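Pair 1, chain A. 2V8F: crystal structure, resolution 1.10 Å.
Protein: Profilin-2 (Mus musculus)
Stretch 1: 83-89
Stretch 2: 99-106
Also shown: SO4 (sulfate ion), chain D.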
# COMPACT_ATOMS: atom_id res chain seq x y z
N ASP A 83 -0.22 25.39 -7.65
CA ASP A 83 -0.25 24.16 -8.47
C ASP A 83 0.89 23.27 -7.99
O ASP A 83 0.68 22.24 -7.34
CB ASP A 83 -0.17 24.53 -9.95
CG ASP A 83 -0.30 23.35 -10.88
OD1 ASP A 83 -0.02 22.23 -10.43
OD2 ASP A 83 -0.67 23.53 -12.05
N CYS A 84 2.12 23.62 -8.33
CA CYS A 84 3.30 22.94 -7.83
C CYS A 84 3.37 21.47 -8.27
O CYS A 84 3.80 20.62 -7.50
CB CYS A 84 3.36 22.99 -6.29
SG CYS A 84 3.52 24.73 -5.72
N THR A 85 2.96 21.18 -9.49
CA THR A 85 3.02 19.85 -10.04
C THR A 85 3.82 19.85 -11.32
O THR A 85 3.98 20.85 -12.02
CB THR A 85 1.61 19.23 -10.29
OG1 THR A 85 0.98 19.95 -11.33
CG2 THR A 85 0.78 19.20 -9.00
N MET A 86 4.27 18.63 -11.70
CA MET A 86 4.74 18.35 -13.03
C MET A 86 4.16 17.00 -13.47
O MET A 86 4.01 16.11 -12.65
CB MET A 86 6.24 18.12 -13.14
CG MET A 86 7.23 19.23 -13.04
SD MET A 86 8.84 18.42 -12.87
CE MET A 86 9.41 18.32 -14.51
N ASP A 87 3.89 16.92 -14.74
CA ASP A 87 3.43 15.71 -15.38
C ASP A 87 4.52 15.16 -16.28
O ASP A 87 5.13 15.87 -17.08
CB ASP A 87 2.14 16.02 -16.12
CG ASP A 87 1.13 16.65 -15.16
OD1 ASP A 87 0.70 15.94 -14.23
OD2 ASP A 87 0.75 17.84 -15.41
N ILE A 88 4.74 13.84 -16.10
CA ILE A 88 5.80 13.14 -16.78
C ILE A 88 5.26 11.86 -17.42
O ILE A 88 4.20 11.37 -17.00
CB ILE A 88 6.90 12.84 -15.73
CG1 ILE A 88 7.63 14.13 -15.32
CG2 ILE A 88 7.91 11.78 -16.13
CD1 ILE A 88 8.46 14.06 -14.06
N ARG A 89 5.98 11.29 -18.35
CA ARG A 89 5.56 9.98 -18.91
C ARG A 89 6.79 9.16 -19.19
O ARG A 89 7.78 9.68 -19.69
CB ARG A 89 4.74 10.15 -20.19
CG ARG A 89 4.14 8.86 -20.70
CD ARG A 89 3.13 9.07 -21.83
NE ARG A 89 2.44 10.32 -21.68
CZ ARG A 89 2.32 11.37 -22.46
NH1 ARG A 89 2.89 11.41 -23.64
NH2 ARG A 89 1.61 12.39 -21.99
N TYR A 99 3.85 4.73 -19.00
CA TYR A 99 3.15 4.98 -17.78
C TYR A 99 3.26 6.47 -17.47
O TYR A 99 4.32 7.04 -17.65
CB TYR A 99 3.69 4.20 -16.58
CG TYR A 99 3.72 2.73 -16.96
CD1 TYR A 99 2.54 2.00 -16.94
CD2 TYR A 99 4.88 2.09 -17.33
CE1 TYR A 99 2.53 0.66 -17.28
CE2 TYR A 99 4.85 0.76 -17.67
CZ TYR A 99 3.69 0.02 -17.65
OH TYR A 99 3.69 -1.31 -17.98
N ASN A 100 2.14 7.02 -17.01
CA ASN A 100 2.11 8.42 -16.62
C ASN A 100 2.58 8.55 -15.18
O ASN A 100 2.32 7.73 -14.29
CB ASN A 100 0.71 8.97 -16.82
CG ASN A 100 0.28 8.89 -18.25
OD1 ASN A 100 1.02 9.37 -19.14
ND2 ASN A 100 -0.90 8.30 -18.49
N VAL A 101 3.31 9.65 -14.94
CA VAL A 101 3.85 10.01 -13.65
C VAL A 101 3.42 11.43 -13.30
O VAL A 101 3.49 12.31 -14.16
CB VAL A 101 5.38 9.89 -13.71
CG1 VAL A 101 6.04 10.55 -12.48
CG2 VAL A 101 5.83 8.47 -13.84
N ALA A 102 3.01 11.68 -12.06
CA ALA A 102 2.78 13.02 -11.59
C ALA A 102 3.71 13.28 -10.39
O ALA A 102 3.95 12.37 -9.58
CB ALA A 102 1.35 13.28 -11.21
N VAL A 103 4.21 14.49 -10.26
CA VAL A 103 5.00 14.96 -9.17
C VAL A 103 4.37 16.20 -8.55
O VAL A 103 3.99 17.10 -9.28
CB VAL A 103 6.42 15.32 -9.67
CG1 VAL A 103 7.33 15.62 -8.46
CG2 VAL A 103 7.05 14.29 -10.60
N GLY A 104 4.26 16.22 -7.23
CA GLY A 104 3.79 17.33 -6.47
C GLY A 104 4.92 17.85 -5.59
O GLY A 104 5.57 17.03 -4.92
N ARG A 105 5.16 19.15 -5.52
CA ARG A 105 6.23 19.72 -4.74
C ARG A 105 5.68 20.43 -3.51
O ARG A 105 4.97 21.44 -3.64
CB ARG A 105 7.08 20.67 -5.57
CG ARG A 105 8.25 21.26 -4.86
CD ARG A 105 9.08 22.22 -5.75
NE ARG A 105 8.21 23.39 -6.04
CZ ARG A 105 8.08 24.42 -5.24
NH1 ARG A 105 8.73 24.53 -4.09
NH2 ARG A 105 7.26 25.41 -5.60
N ALA A 106 6.00 19.92 -2.34
CA ALA A 106 5.80 20.62 -1.07
C ALA A 106 7.06 21.42 -0.74
O ALA A 106 7.87 21.69 -1.63
CB ALA A 106 5.39 19.62 -0.01
S SO4 D . 8.14 26.88 -1.18
O1 SO4 D . 6.84 26.26 -1.00
O2 SO4 D . 8.21 28.11 -0.40
O3 SO4 D . 9.19 25.96 -0.73
O4 SO4 D . 8.34 27.19 -2.59

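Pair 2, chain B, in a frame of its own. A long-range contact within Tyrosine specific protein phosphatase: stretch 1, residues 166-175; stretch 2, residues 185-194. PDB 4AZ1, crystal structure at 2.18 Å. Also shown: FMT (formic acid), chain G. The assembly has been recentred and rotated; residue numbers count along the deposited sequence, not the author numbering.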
# COMPACT_ATOMS: atom_id res chain seq x y z
N GLU B 166 17.25 -4.57 25.66
CA GLU B 166 18.25 -3.59 26.08
C GLU B 166 18.68 -2.69 24.92
O GLU B 166 18.92 -1.49 25.10
CB GLU B 166 19.47 -4.30 26.70
N LEU B 167 18.77 -3.26 23.73
CA LEU B 167 19.15 -2.49 22.55
C LEU B 167 17.96 -1.76 21.91
O LEU B 167 18.15 -0.85 21.09
CB LEU B 167 19.84 -3.39 21.52
CG LEU B 167 21.10 -4.09 22.01
CD1 LEU B 167 21.78 -4.89 20.90
CD2 LEU B 167 22.06 -3.07 22.57
N LYS B 168 16.74 -2.15 22.29
CA LYS B 168 15.51 -1.65 21.65
C LYS B 168 15.55 -1.93 20.16
O LYS B 168 15.23 -1.07 19.35
CB LYS B 168 15.33 -0.14 21.86
CG LYS B 168 15.32 0.30 23.33
CD LYS B 168 14.13 -0.28 24.07
CE LYS B 168 13.80 0.58 25.28
NZ LYS B 168 13.92 2.02 24.93
N ILE B 169 15.95 -3.14 19.81
CA ILE B 169 16.01 -3.51 18.41
C ILE B 169 15.11 -4.71 18.20
O ILE B 169 15.08 -5.63 19.02
CB ILE B 169 17.47 -3.83 17.98
CG1 ILE B 169 18.27 -2.53 17.79
CG2 ILE B 169 17.50 -4.67 16.71
CD1 ILE B 169 19.78 -2.75 17.60
N THR B 170 14.34 -4.69 17.10
CA THR B 170 13.55 -5.86 16.72
C THR B 170 14.02 -6.32 15.36
O THR B 170 14.18 -5.49 14.45
CB THR B 170 12.03 -5.56 16.70
OG1 THR B 170 11.59 -5.30 18.03
CG2 THR B 170 11.24 -6.76 16.16
N ARG B 171 14.27 -7.62 15.22
CA ARG B 171 14.67 -8.18 13.93
C ARG B 171 13.56 -9.06 13.38
O ARG B 171 13.12 -10.00 14.06
CB ARG B 171 15.97 -8.97 14.05
CG ARG B 171 17.12 -8.12 14.53
CD ARG B 171 18.50 -8.76 14.37
NE ARG B 171 19.51 -7.72 14.58
CZ ARG B 171 20.11 -7.47 15.74
NH1 ARG B 171 19.84 -8.21 16.82
NH2 ARG B 171 20.99 -6.48 15.83
N ARG B 172 13.12 -8.74 12.17
CA ARG B 172 12.04 -9.48 11.53
C ARG B 172 12.59 -10.13 10.27
O ARG B 172 13.16 -9.46 9.41
CB ARG B 172 10.88 -8.53 11.18
CG ARG B 172 10.31 -7.78 12.40
CD ARG B 172 9.11 -6.91 12.05
NE ARG B 172 8.50 -6.34 13.25
CZ ARG B 172 8.76 -5.12 13.73
NH1 ARG B 172 9.61 -4.31 13.12
NH2 ARG B 172 8.15 -4.71 14.84
N TYR B 173 12.45 -11.45 10.18
CA TYR B 173 12.92 -12.18 9.01
C TYR B 173 11.69 -12.47 8.16
O TYR B 173 10.74 -13.13 8.60
CB TYR B 173 13.68 -13.46 9.43
CG TYR B 173 14.81 -13.13 10.40
CD1 TYR B 173 16.03 -12.65 9.93
CD2 TYR B 173 14.63 -13.23 11.77
CE1 TYR B 173 17.05 -12.30 10.81
CE2 TYR B 173 15.64 -12.90 12.65
CZ TYR B 173 16.85 -12.43 12.17
OH TYR B 173 17.85 -12.09 13.04
N LEU B 174 11.71 -11.95 6.95
CA LEU B 174 10.51 -11.84 6.14
C LEU B 174 10.68 -12.51 4.78
O LEU B 174 11.80 -12.70 4.29
CB LEU B 174 10.15 -10.35 5.99
CG LEU B 174 9.80 -9.64 7.30
CD1 LEU B 174 9.82 -8.12 7.16
CD2 LEU B 174 8.43 -10.11 7.82
N ILE B 175 9.55 -12.89 4.19
CA ILE B 175 9.56 -13.45 2.85
C ILE B 175 8.58 -12.68 1.97
O ILE B 175 7.38 -12.61 2.28
CB ILE B 175 9.22 -14.96 2.87
CG1 ILE B 175 10.23 -15.73 3.73
CG2 ILE B 175 9.23 -15.52 1.46
CD1 ILE B 175 9.94 -17.24 3.85
N LYS B 185 13.66 -13.61 0.39
CA LYS B 185 13.84 -13.40 1.82
C LYS B 185 14.60 -12.11 2.08
O LYS B 185 15.50 -11.75 1.32
CB LYS B 185 14.63 -14.56 2.43
CG LYS B 185 13.90 -15.90 2.35
CD LYS B 185 14.70 -17.00 3.03
CE LYS B 185 13.91 -18.30 3.04
NZ LYS B 185 14.62 -19.37 3.79
N PHE B 186 14.23 -11.40 3.14
CA PHE B 186 14.99 -10.25 3.58
C PHE B 186 14.81 -10.04 5.08
O PHE B 186 13.89 -10.59 5.70
CB PHE B 186 14.63 -8.98 2.77
CG PHE B 186 13.34 -8.32 3.19
CD1 PHE B 186 12.12 -8.79 2.73
CD2 PHE B 186 13.36 -7.21 4.03
CE1 PHE B 186 10.93 -8.16 3.11
CE2 PHE B 186 12.18 -6.57 4.42
CZ PHE B 186 10.96 -7.05 3.95
N THR B 187 15.73 -9.27 5.67
CA THR B 187 15.66 -8.96 7.09
C THR B 187 15.31 -7.47 7.27
O THR B 187 15.93 -6.61 6.64
CB THR B 187 17.01 -9.30 7.77
OG1 THR B 187 17.36 -10.66 7.47
CG2 THR B 187 16.92 -9.13 9.27
N GLN B 188 14.29 -7.18 8.07
CA GLN B 188 14.05 -5.81 8.52
C GLN B 188 14.48 -5.67 9.98
O GLN B 188 14.14 -6.50 10.82
CB GLN B 188 12.59 -5.37 8.37
CG GLN B 188 12.35 -3.88 8.69
CD GLN B 188 11.29 -3.68 9.77
OE1 GLN B 188 11.02 -4.58 10.58
NE2 GLN B 188 10.67 -2.50 9.78
N VAL B 189 15.25 -4.62 10.27
CA VAL B 189 15.73 -4.38 11.63
C VAL B 189 15.14 -3.03 12.06
O VAL B 189 15.39 -2.01 11.41
CB VAL B 189 17.27 -4.32 11.67
CG1 VAL B 189 17.77 -4.19 13.11
CG2 VAL B 189 17.87 -5.58 11.04
N GLN B 190 14.34 -3.02 13.11
CA GLN B 190 13.77 -1.76 13.59
C GLN B 190 14.41 -1.36 14.91
O GLN B 190 14.44 -2.15 15.86
CB GLN B 190 12.24 -1.87 13.74
CG GLN B 190 11.56 -0.55 14.17
CD GLN B 190 10.08 -0.73 14.46
OE1 GLN B 190 9.58 -1.86 14.52
NE2 GLN B 190 9.36 0.40 14.65
N TYR B 191 14.89 -0.13 14.97
CA TYR B 191 15.49 0.41 16.19
C TYR B 191 14.56 1.49 16.73
O TYR B 191 14.33 2.52 16.07
CB TYR B 191 16.88 0.97 15.86
CG TYR B 191 17.53 1.73 16.99
CD1 TYR B 191 17.45 1.27 18.29
CD2 TYR B 191 18.25 2.90 16.74
CE1 TYR B 191 18.04 1.97 19.33
CE2 TYR B 191 18.86 3.60 17.77
CZ TYR B 191 18.75 3.13 19.07
OH TYR B 191 19.35 3.81 20.11
N THR B 192 14.03 1.25 17.93
CA THR B 192 13.00 2.12 18.52
C THR B 192 13.51 2.88 19.74
O THR B 192 12.71 3.43 20.50
CB THR B 192 11.76 1.30 18.97
OG1 THR B 192 12.17 0.32 19.93
CG2 THR B 192 11.09 0.62 17.80
N GLY B 193 14.83 2.91 19.94
CA GLY B 193 15.38 3.54 21.13
C GLY B 193 16.00 4.91 20.85
O GLY B 193 16.74 5.44 21.69
N TRP B 194 15.71 5.48 19.69
CA TRP B 194 16.21 6.80 19.34
C TRP B 194 15.07 7.66 18.77
O TRP B 194 14.79 7.62 17.57
CB TRP B 194 17.36 6.66 18.34
CG TRP B 194 17.94 7.98 17.91
CD1 TRP B 194 17.73 9.19 18.49
CD2 TRP B 194 18.82 8.21 16.80
NE1 TRP B 194 18.43 10.16 17.83
CE2 TRP B 194 19.11 9.59 16.79
CE3 TRP B 194 19.40 7.39 15.83
CZ2 TRP B 194 19.94 10.17 15.84
CZ3 TRP B 194 20.23 7.97 14.89
CH2 TRP B 194 20.50 9.34 14.90
C FMT G . 6.81 0.58 17.12
O1 FMT G . 7.17 1.05 16.04
O2 FMT G . 6.75 1.23 18.17
O HOH W 1 11.06 2.21 23.30
O HOH W 2 12.22 -2.55 19.31

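Both pairs are two-stranded antiparallel ladders, and 14 central residues superpose with an RMSD of 0.6 Å. The strand axes approach to 4.5 Å in pair 1 and 4.7 Å in pair 2, with N-to-C directions 157° and 165° apart. Hydrogen-bonded and non-hydrogen-bonded pairs alternate in the same register: Met A86 with Val A103 matches Thr B170 with Gln B190, and Ile A88 with Val A101 matches Arg B172 with Gln B188. Each of these pairs exchanges two backbone N-H...O bonds; Met A86 N to Val A103 O is 2.9 Å, and Thr B170 N to Gln B190 O is 2.8 Å.

The residue before each first strand also matches. Cys A84 and Lys B168 both have positive phi and psi, and each still offers its carbonyl to the partner: Arg A105 N lies 2.8 Å from Cys A84 O, and Thr B192 N lies 3.0 Å from Lys B168 O.

The contrast is sharpest on the face that carries the hydrogen-bonded pairs. Pair 1 makes its contacts there with apolar side chains. Branched Ile A88 and Val A101 bring their CB atoms to 3.9 Å, and the isoleucine reaches diagonally, Ile A88 CD1 lying 3.7 Å from Val A103 CG2. In pair 2 the same three positions hold Arg B172, Gln B188 and Gln B190, and the diagonal becomes polar. Arg B172 places NH1 2.9 Å from Gln B188 OE1 and 2.8 Å from Gln B190 OE1, both at the edge of the guanidinium, where its N-H groups point. Long, flexible chains suit this network, as branched aliphatic ones suit close packing. Farther along, Leu B174 restores apolar contact by laying CB over the face of the Phe B186 ring, 4.1 Å from its centroid.

On the other face, Gly A104 matches Tyr B191. The glycine adds no side chain beside Thr A85, whose OG1 donates to Asp A83 OD1 at 2.6 Å. Tyr B191 places a ring here, its CD1 3.9 Å from Ile B169 CG1. Next along, the small Ala A102 offers only a methyl, its CB 4.1 Å from Asp A87 OD1, whereas the branched Val B189 brings CG1 to 4.2 Å from Arg B171 NE and packs the same CG1 3.6 Å from Ile B169 CG2. At the following pair, Arg A89 NE donates to Asn A100 OD1 at 3.1 Å; the matching Tyr B173 instead turns its ring edge to the threonine, Tyr B173 CD1 lying 3.4 Å from Thr B187 OG1. One backbone frame thus accommodates aliphatic packing, amide–guanidinium bonding and aromatic contact.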